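Local coordinates for MmeI (PDB 5HR4), which combines restriction and modification in a DNA-binding Type IIL enzyme that probably transfers methyl groups from S-adenosyl-L-methionine to the exocyclic amino group of adenine in DNA, at residues A[215-220]-A[248-253]; A[233-236]-A[242-245]. All blocks are in the same frame, centred on the assembly; numbering follows the deposited sequence.

In the fold
Both contacts lie in the helicase spacer domain, at the periphery of MmeI, each centred about 47 Å from the centre of the chain. Their own centres are 14 Å apart, and contact 2 is nested within the loop that contact 1 closes, since 233-236 and 242-245 fall between 215-220 and 248-253. They also touch directly: A252 O packs 3.3 Å from R243 NH1, and L251 O packs against V235 CG1. The helix capped in contact 1 thus leans on the valine-arginine pair of contact 2. Neither contact belongs to the calcium or sinefungin site. The nearest atoms lie about 38 Å (contact 1) and about 30 Å (contact 2) from the bound DNA.

Contact 1 of 2, residues A[215-220]-A[248-253]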
ATOM      1  N   GLU A 215     -40.240  -7.201 -14.222  1.00 45.94           N
ATOM      2  CA  GLU A 215     -41.345  -7.688 -13.403  1.00 46.42           C
ATOM      3  C   GLU A 215     -42.584  -8.053 -14.217  1.00 45.83           C
ATOM      4  O   GLU A 215     -43.399  -8.854 -13.745  1.00 48.79           O
ATOM      5  CB  GLU A 215     -41.719  -6.652 -12.345  1.00 45.25           C
ATOM      6  CG  GLU A 215     -40.682  -6.478 -11.238  1.00 48.89           C
ATOM      7  CD  GLU A 215     -41.002  -5.307 -10.312  1.00 49.98           C
ATOM      8  OE1 GLU A 215     -41.928  -4.529 -10.643  1.00 50.88           O
ATOM      9  OE2 GLU A 215     -40.327  -5.165  -9.257  1.00 57.67           O
ATOM     10  N   THR A 216     -42.753  -7.508 -15.416  1.00 38.72           N
ATOM     11  CA  THR A 216     -43.999  -7.708 -16.145  1.00 44.27           C
ATOM     12  C   THR A 216     -43.846  -8.564 -17.396  1.00 47.32           C
ATOM     13  O   THR A 216     -44.764  -9.316 -17.746  1.00 42.46           O
ATOM     14  CB  THR A 216     -44.612  -6.351 -16.524  1.00 43.19           C
ATOM     15  OG1 THR A 216     -43.748  -5.671 -17.439  1.00 45.57           O
ATOM     16  CG2 THR A 216     -44.804  -5.475 -15.287  1.00 36.43           C
ATOM     17  N   LYS A 217     -42.708  -8.487 -18.078  1.00 44.79           N
ATOM     18  CA  LYS A 217     -42.519  -9.209 -19.323  1.00 43.98           C
ATOM     19  C   LYS A 217     -41.607 -10.420 -19.170  1.00 42.95           C
ATOM     20  O   LYS A 217     -41.253 -11.041 -20.173  1.00 48.98           O
ATOM     21  CB  LYS A 217     -41.975  -8.260 -20.394  1.00 42.76           C
ATOM     22  CG  LYS A 217     -42.946  -7.146 -20.776  1.00 45.68           C
ATOM     23  CD  LYS A 217     -43.082  -6.970 -22.296  1.00 50.58           C
ATOM     24  CE  LYS A 217     -44.083  -7.951 -22.897  1.00 52.93           C
ATOM     25  NZ  LYS A 217     -44.537  -7.532 -24.252  1.00 54.67           N
ATOM     26  N   THR A 218     -41.246 -10.789 -17.945  1.00 43.78           N
ATOM     27  CA  THR A 218     -40.280 -11.850 -17.690  1.00 46.29           C
ATOM     28  C   THR A 218     -40.846 -12.858 -16.701  1.00 45.98           C
ATOM     29  O   THR A 218     -41.452 -12.479 -15.695  1.00 44.52           O
ATOM     30  CB  THR A 218     -38.960 -11.271 -17.157  1.00 45.08           C
ATOM     31  OG1 THR A 218     -38.244 -10.673 -18.244  1.00 53.41           O
ATOM     32  CG2 THR A 218     -38.107 -12.341 -16.546  1.00 45.23           C
ATOM     33  N   LEU A 219     -40.627 -14.143 -16.995  1.00 46.69           N
ATOM     34  CA  LEU A 219     -41.210 -15.229 -16.220  1.00 44.47           C
ATOM     35  C   LEU A 219     -40.577 -15.321 -14.834  1.00 47.83           C
ATOM     36  O   LEU A 219     -39.395 -15.018 -14.637  1.00 44.97           O
ATOM     37  CB  LEU A 219     -41.031 -16.555 -16.952  1.00 48.59           C
ATOM     38  CG  LEU A 219     -41.944 -16.958 -18.111  1.00 48.49           C
ATOM     39  CD1 LEU A 219     -41.692 -18.418 -18.433  1.00 40.28           C
ATOM     40  CD2 LEU A 219     -43.419 -16.700 -17.783  1.00 45.81           C
ATOM     41  N   GLU A 220     -41.381 -15.772 -13.866  1.00 48.85           N
ATOM     42  CA  GLU A 220     -40.925 -15.805 -12.478  1.00 50.25           C
ATOM     43  C   GLU A 220     -39.799 -16.812 -12.263  1.00 52.75           C
ATOM     44  O   GLU A 220     -38.954 -16.607 -11.382  1.00 50.99           O
ATOM     45  CB  GLU A 220     -42.097 -16.118 -11.553  1.00 51.40           C
ATOM     46  CG  GLU A 220     -41.701 -16.328 -10.104  1.00 55.89           C
ATOM     47  CD  GLU A 220     -42.781 -17.039  -9.320  1.00 63.08           C
ATOM     48  OE1 GLU A 220     -43.857 -17.286  -9.908  1.00 67.38           O
ATOM     49  OE2 GLU A 220     -42.558 -17.350  -8.129  1.00 62.48           O
ATOM     50  N   ASP A 248     -41.955  -4.119 -29.725  1.00 40.83           N
ATOM     51  CA  ASP A 248     -42.724  -4.149 -28.481  1.00 46.35           C
ATOM     52  C   ASP A 248     -42.735  -2.780 -27.820  1.00 39.85           C
ATOM     53  O   ASP A 248     -41.683  -2.168 -27.624  1.00 40.90           O
ATOM     54  CB  ASP A 248     -42.117  -5.199 -27.533  1.00 43.72           C
ATOM     55  CG  ASP A 248     -42.925  -5.389 -26.244  1.00 48.17           C
ATOM     56  OD1 ASP A 248     -43.121  -4.414 -25.486  1.00 54.71           O
ATOM     57  OD2 ASP A 248     -43.354  -6.529 -25.974  1.00 49.47           O
ATOM     58  N   GLU A 249     -43.932  -2.296 -27.484  1.00 43.34           N
ATOM     59  CA  GLU A 249     -44.039  -0.955 -26.913  1.00 49.38           C
ATOM     60  C   GLU A 249     -43.157  -0.814 -25.685  1.00 49.48           C
ATOM     61  O   GLU A 249     -42.442   0.182 -25.527  1.00 47.09           O
ATOM     62  CB  GLU A 249     -45.485  -0.633 -26.560  1.00 47.23           C
ATOM     63  CG  GLU A 249     -46.267  -0.132 -27.739  1.00 59.30           C
ATOM     64  CD  GLU A 249     -47.753  -0.172 -27.484  1.00 78.30           C
ATOM     65  OE1 GLU A 249     -48.142  -0.419 -26.319  1.00 78.19           O
ATOM     66  OE2 GLU A 249     -48.526   0.028 -28.449  1.00 82.08           O
ATOM     67  N   HIS A 250     -43.168  -1.825 -24.819  1.00 52.04           N
ATOM     68  CA  HIS A 250     -42.388  -1.742 -23.594  1.00 48.58           C
ATOM     69  C   HIS A 250     -40.897  -1.642 -23.906  1.00 43.28           C
ATOM     70  O   HIS A 250     -40.175  -0.875 -23.259  1.00 40.33           O
ATOM     71  CB  HIS A 250     -42.710  -2.940 -22.696  1.00 52.00           C
ATOM     72  CG  HIS A 250     -44.181  -3.124 -22.420  1.00 64.89           C
ATOM     73  ND1 HIS A 250     -44.687  -4.244 -21.791  1.00 71.79           N
ATOM     74  CD2 HIS A 250     -45.250  -2.329 -22.679  1.00 67.59           C
ATOM     75  CE1 HIS A 250     -46.000  -4.133 -21.680  1.00 70.43           C
ATOM     76  NE2 HIS A 250     -46.366  -2.981 -22.211  1.00 73.70           N
ATOM     77  N   LEU A 251     -40.418  -2.384 -24.914  1.00 43.44           N
ATOM     78  CA  LEU A 251     -39.010  -2.277 -25.297  1.00 37.68           C
ATOM     79  C   LEU A 251     -38.726  -0.947 -25.983  1.00 39.37           C
ATOM     80  O   LEU A 251     -37.664  -0.344 -25.771  1.00 36.12           O
ATOM     81  CB  LEU A 251     -38.603  -3.436 -26.210  1.00 37.74           C
ATOM     82  CG  LEU A 251     -38.467  -4.838 -25.608  1.00 44.40           C
ATOM     83  CD1 LEU A 251     -38.502  -5.916 -26.704  1.00 41.78           C
ATOM     84  CD2 LEU A 251     -37.194  -4.959 -24.765  1.00 37.95           C
ATOM     85  N   ALA A 252     -39.663  -0.470 -26.810  1.00 38.37           N
ATOM     86  CA  ALA A 252     -39.467   0.795 -27.507  1.00 36.91           C
ATOM     87  C   ALA A 252     -39.351   1.988 -26.553  1.00 31.72           C
ATOM     88  O   ALA A 252     -38.889   3.053 -26.967  1.00 37.74           O
ATOM     89  CB  ALA A 252     -40.600   1.001 -28.527  1.00 28.70           C
ATOM     90  N   ALA A 253     -39.716   1.839 -25.283  1.00 30.27           N
ATOM     91  CA  ALA A 253     -39.570   2.947 -24.351  1.00 35.83           C
ATOM     92  C   ALA A 253     -38.125   3.203 -23.943  1.00 34.20           C
ATOM     93  O   ALA A 253     -37.860   4.222 -23.304  1.00 37.92           O
ATOM     94  CB  ALA A 253     -40.425   2.703 -23.109  1.00 30.23           C
TER
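K217, near the C-terminal end of helix 209-217, reaches across to D248, the N-cap residue of the short helix 249-252, and forms a salt bridge with it at the protein surface. The separation of K217 NZ and D248 OD2 refines to 2.3 Å; at 2.6 Å resolution the pairing is credible but its exact length is doubtful. The two side chains approach from opposite directions, and the carboxylate divides its work between its oxygens. OD2 takes the ammonium group, while D248 OD1 turns to the start of the helix and accepts two weak capping bonds: one from H250 N at 2.7 Å, bent to 129° at the hydrogen, and a longer one from L251 N at 3.4 Å, straighter at 150°. With chi1 near trans, the D248 carboxylate is placed beside the first turn, and its chi2 rotation turns OD1 to these amides. The next amide, A252 N, is bonded instead to D248 O at 2.8 Å. One aspartate therefore serves three successive backbone N-H groups as well as the ammonium group of K217 on helix 209-217; the lysine would probably help to keep the carboxylate ionised.

In the 215-220 segment, T216 OG1 is satisfied within its own helix by E212 O, and E215 OE2 by Q211 NE2. Y213 of that helix also touches H250 and L251, so the capped turn rests on more than the ion pair.

The K217 chain is bent at chi2 and again at chi3, and its aliphatic part passes H250 at about a right angle. K217 CG lies in the plane of the imidazole at its edge, 3.5 Å from H250 ND1, whereas K217 CD approaches ND1 obliquely at 3.2 Å.

Contact 2 of 2, residues A[233-236]-A[242-245]; sequences FYVL and KRLK
V235 and R243 are the closest backbone points of this pair, their CA atoms 7.5 Å apart where the chain leaves helix 225-235 and doubles back as a loop. Residues 233-235 are helical, whereas 242-245 have no regular structure; R243 and L244 are extended, with psi near 141° and 135°. Five residues separate the segments, so the contact closes a short connection that links the end of one helix to the approach to helix 249-252.

Its substance is a methyl group laid on a guanidinium. V235 CG1 sits over the centre of one face of the R243 guanidinium, 3.3 Å above the plane, with CZ and NH2 of the arginine both 3.4 Å from it. The side chains cross at about a right angle. The valine contributes the branch that lies anti to its backbone N (chi1 168°), and the arginine, extended from CG to NE, carries its flat end back beneath that methyl. This is van der Waals packing of an apolar group on a planar cation.

Two nitrogens of the guanidinium are fixed by backbone oxygens: R243 NE donates to T238 O, within the same connection, and NH1 to F254 O, beyond helix 249-252. E240 OE2 adds a long, weak ion pair to NH1. Y234 takes a lesser part, its OH 4.3 Å from K242 O, while its backbone O accepts from T238 OG1.

L247 flanks V235 from the loop ahead of helix 249-252. Around the helix end, F233 and L236 both pack on F262 of helix 259-262, and L236 shares backbone hydrogen bonds with I257 and N258, joining the end of helix 225-235 to the residues just ahead of helix 259-262.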
ATOM      1  N   PHE A 233     -30.300  -5.263 -24.797  1.00 29.16           N
ATOM      2  CA  PHE A 233     -28.968  -4.805 -25.181  1.00 29.74           C
ATOM      3  C   PHE A 233     -28.909  -4.417 -26.645  1.00 33.08           C
ATOM      4  O   PHE A 233     -28.147  -3.517 -27.014  1.00 37.93           O
ATOM      5  CB  PHE A 233     -27.916  -5.868 -24.903  1.00 28.70           C
ATOM      6  CG  PHE A 233     -27.620  -6.072 -23.448  1.00 29.17           C
ATOM      7  CD1 PHE A 233     -28.047  -5.153 -22.494  1.00 32.29           C
ATOM      8  CD2 PHE A 233     -26.898  -7.170 -23.037  1.00 24.85           C
ATOM      9  CE1 PHE A 233     -27.759  -5.340 -21.153  1.00 30.42           C
ATOM     10  CE2 PHE A 233     -26.606  -7.360 -21.698  1.00 31.27           C
ATOM     11  CZ  PHE A 233     -27.031  -6.444 -20.757  1.00 29.08           C
ATOM     12  N   TYR A 234     -29.693  -5.073 -27.501  1.00 30.12           N
ATOM     13  CA  TYR A 234     -29.665  -4.669 -28.899  1.00 29.81           C
ATOM     14  C   TYR A 234     -30.417  -3.355 -29.099  1.00 33.59           C
ATOM     15  O   TYR A 234     -29.945  -2.476 -29.831  1.00 31.15           O
ATOM     16  CB  TYR A 234     -30.217  -5.773 -29.812  1.00 32.02           C
ATOM     17  CG  TYR A 234     -30.622  -5.237 -31.167  1.00 36.59           C
ATOM     18  CD1 TYR A 234     -29.682  -5.024 -32.180  1.00 37.23           C
ATOM     19  CD2 TYR A 234     -31.948  -4.889 -31.421  1.00 38.80           C
ATOM     20  CE1 TYR A 234     -30.074  -4.491 -33.418  1.00 38.99           C
ATOM     21  CE2 TYR A 234     -32.340  -4.371 -32.645  1.00 37.57           C
ATOM     22  CZ  TYR A 234     -31.410  -4.176 -33.638  1.00 37.31           C
ATOM     23  OH  TYR A 234     -31.841  -3.654 -34.836  1.00 42.77           O
ATOM     24  N   VAL A 235     -31.574  -3.186 -28.442  1.00 34.16           N
ATOM     25  CA  VAL A 235     -32.329  -1.941 -28.591  1.00 28.54           C
ATOM     26  C   VAL A 235     -31.488  -0.750 -28.156  1.00 30.05           C
ATOM     27  O   VAL A 235     -31.335   0.223 -28.903  1.00 31.92           O
ATOM     28  CB  VAL A 235     -33.651  -1.986 -27.806  1.00 29.15           C
ATOM     29  CG1 VAL A 235     -34.252  -0.578 -27.749  1.00 28.14           C
ATOM     30  CG2 VAL A 235     -34.622  -2.936 -28.453  1.00 28.08           C
ATOM     31  N   LEU A 236     -30.937  -0.801 -26.936  1.00 31.02           N
ATOM     32  CA  LEU A 236     -30.117   0.296 -26.418  1.00 25.97           C
ATOM     33  C   LEU A 236     -28.962   0.687 -27.345  1.00 32.24           C
ATOM     34  O   LEU A 236     -28.314   1.717 -27.090  1.00 27.89           O
ATOM     35  CB  LEU A 236     -29.557  -0.074 -25.051  1.00 23.40           C
ATOM     36  CG  LEU A 236     -30.561  -0.321 -23.924  1.00 27.16           C
ATOM     37  CD1 LEU A 236     -29.851  -0.970 -22.750  1.00 26.24           C
ATOM     38  CD2 LEU A 236     -31.219   0.992 -23.491  1.00 28.07           C
ATOM     39  N   LYS A 242     -34.024   3.174 -36.698  1.00 38.41           N
ATOM     40  CA  LYS A 242     -33.738   1.844 -37.226  1.00 38.07           C
ATOM     41  C   LYS A 242     -34.417   0.731 -36.432  1.00 33.58           C
ATOM     42  O   LYS A 242     -34.121  -0.445 -36.655  1.00 41.03           O
ATOM     43  CB  LYS A 242     -32.219   1.615 -37.289  1.00 36.91           C
ATOM     44  CG  LYS A 242     -31.496   2.615 -38.192  1.00 42.76           C
ATOM     45  CD  LYS A 242     -29.980   2.577 -38.046  1.00 42.77           C
ATOM     46  CE  LYS A 242     -29.309   3.402 -39.161  1.00 50.58           C
ATOM     47  NZ  LYS A 242     -27.823   3.504 -38.995  1.00 57.08           N
ATOM     48  N   ARG A 243     -35.319   1.068 -35.518  1.00 37.70           N
ATOM     49  CA  ARG A 243     -36.083   0.054 -34.806  1.00 32.64           C
ATOM     50  C   ARG A 243     -37.264  -0.403 -35.647  1.00 29.17           C
ATOM     51  O   ARG A 243     -37.908   0.400 -36.327  1.00 36.19           O
ATOM     52  CB  ARG A 243     -36.577   0.589 -33.465  1.00 26.21           C
ATOM     53  CG  ARG A 243     -35.464   0.858 -32.472  1.00 33.86           C
ATOM     54  CD  ARG A 243     -35.920   1.763 -31.293  1.00 34.95           C
ATOM     55  NE  ARG A 243     -34.794   2.070 -30.424  1.00 33.28           N
ATOM     56  CZ  ARG A 243     -34.879   2.476 -29.163  1.00 32.11           C
ATOM     57  NH1 ARG A 243     -36.055   2.644 -28.566  1.00 30.55           N
ATOM     58  NH2 ARG A 243     -33.766   2.703 -28.489  1.00 32.41           N
ATOM     59  N   LEU A 244     -37.540  -1.703 -35.602  1.00 33.58           N
ATOM     60  CA  LEU A 244     -38.689  -2.250 -36.316  1.00 37.19           C
ATOM     61  C   LEU A 244     -39.955  -1.480 -35.962  1.00 33.75           C
ATOM     62  O   LEU A 244     -40.218  -1.187 -34.798  1.00 31.85           O
ATOM     63  CB  LEU A 244     -38.861  -3.733 -35.979  1.00 33.21           C
ATOM     64  CG  LEU A 244     -37.575  -4.516 -36.178  1.00 32.24           C
ATOM     65  CD1 LEU A 244     -37.750  -5.941 -35.742  1.00 36.14           C
ATOM     66  CD2 LEU A 244     -37.199  -4.434 -37.638  1.00 33.01           C
ATOM     67  N   LYS A 245     -40.741  -1.148 -36.980  1.00 36.22           N
ATOM     68  CA  LYS A 245     -41.968  -0.400 -36.744  1.00 36.38           C
ATOM     69  C   LYS A 245     -42.917  -1.105 -35.778  1.00 32.57           C
ATOM     70  O   LYS A 245     -43.786  -0.449 -35.200  1.00 35.66           O
ATOM     71  CB  LYS A 245     -42.696  -0.136 -38.066  1.00 36.15           C
ATOM     72  CG  LYS A 245     -41.832   0.488 -39.154  1.00 37.53           C
ATOM     73  CD  LYS A 245     -42.623   0.611 -40.440  1.00 43.11           C
ATOM     74  CE  LYS A 245     -41.889   1.448 -41.476  1.00 56.95           C
ATOM     75  NZ  LYS A 245     -40.909   0.650 -42.282  1.00 58.21           N
TER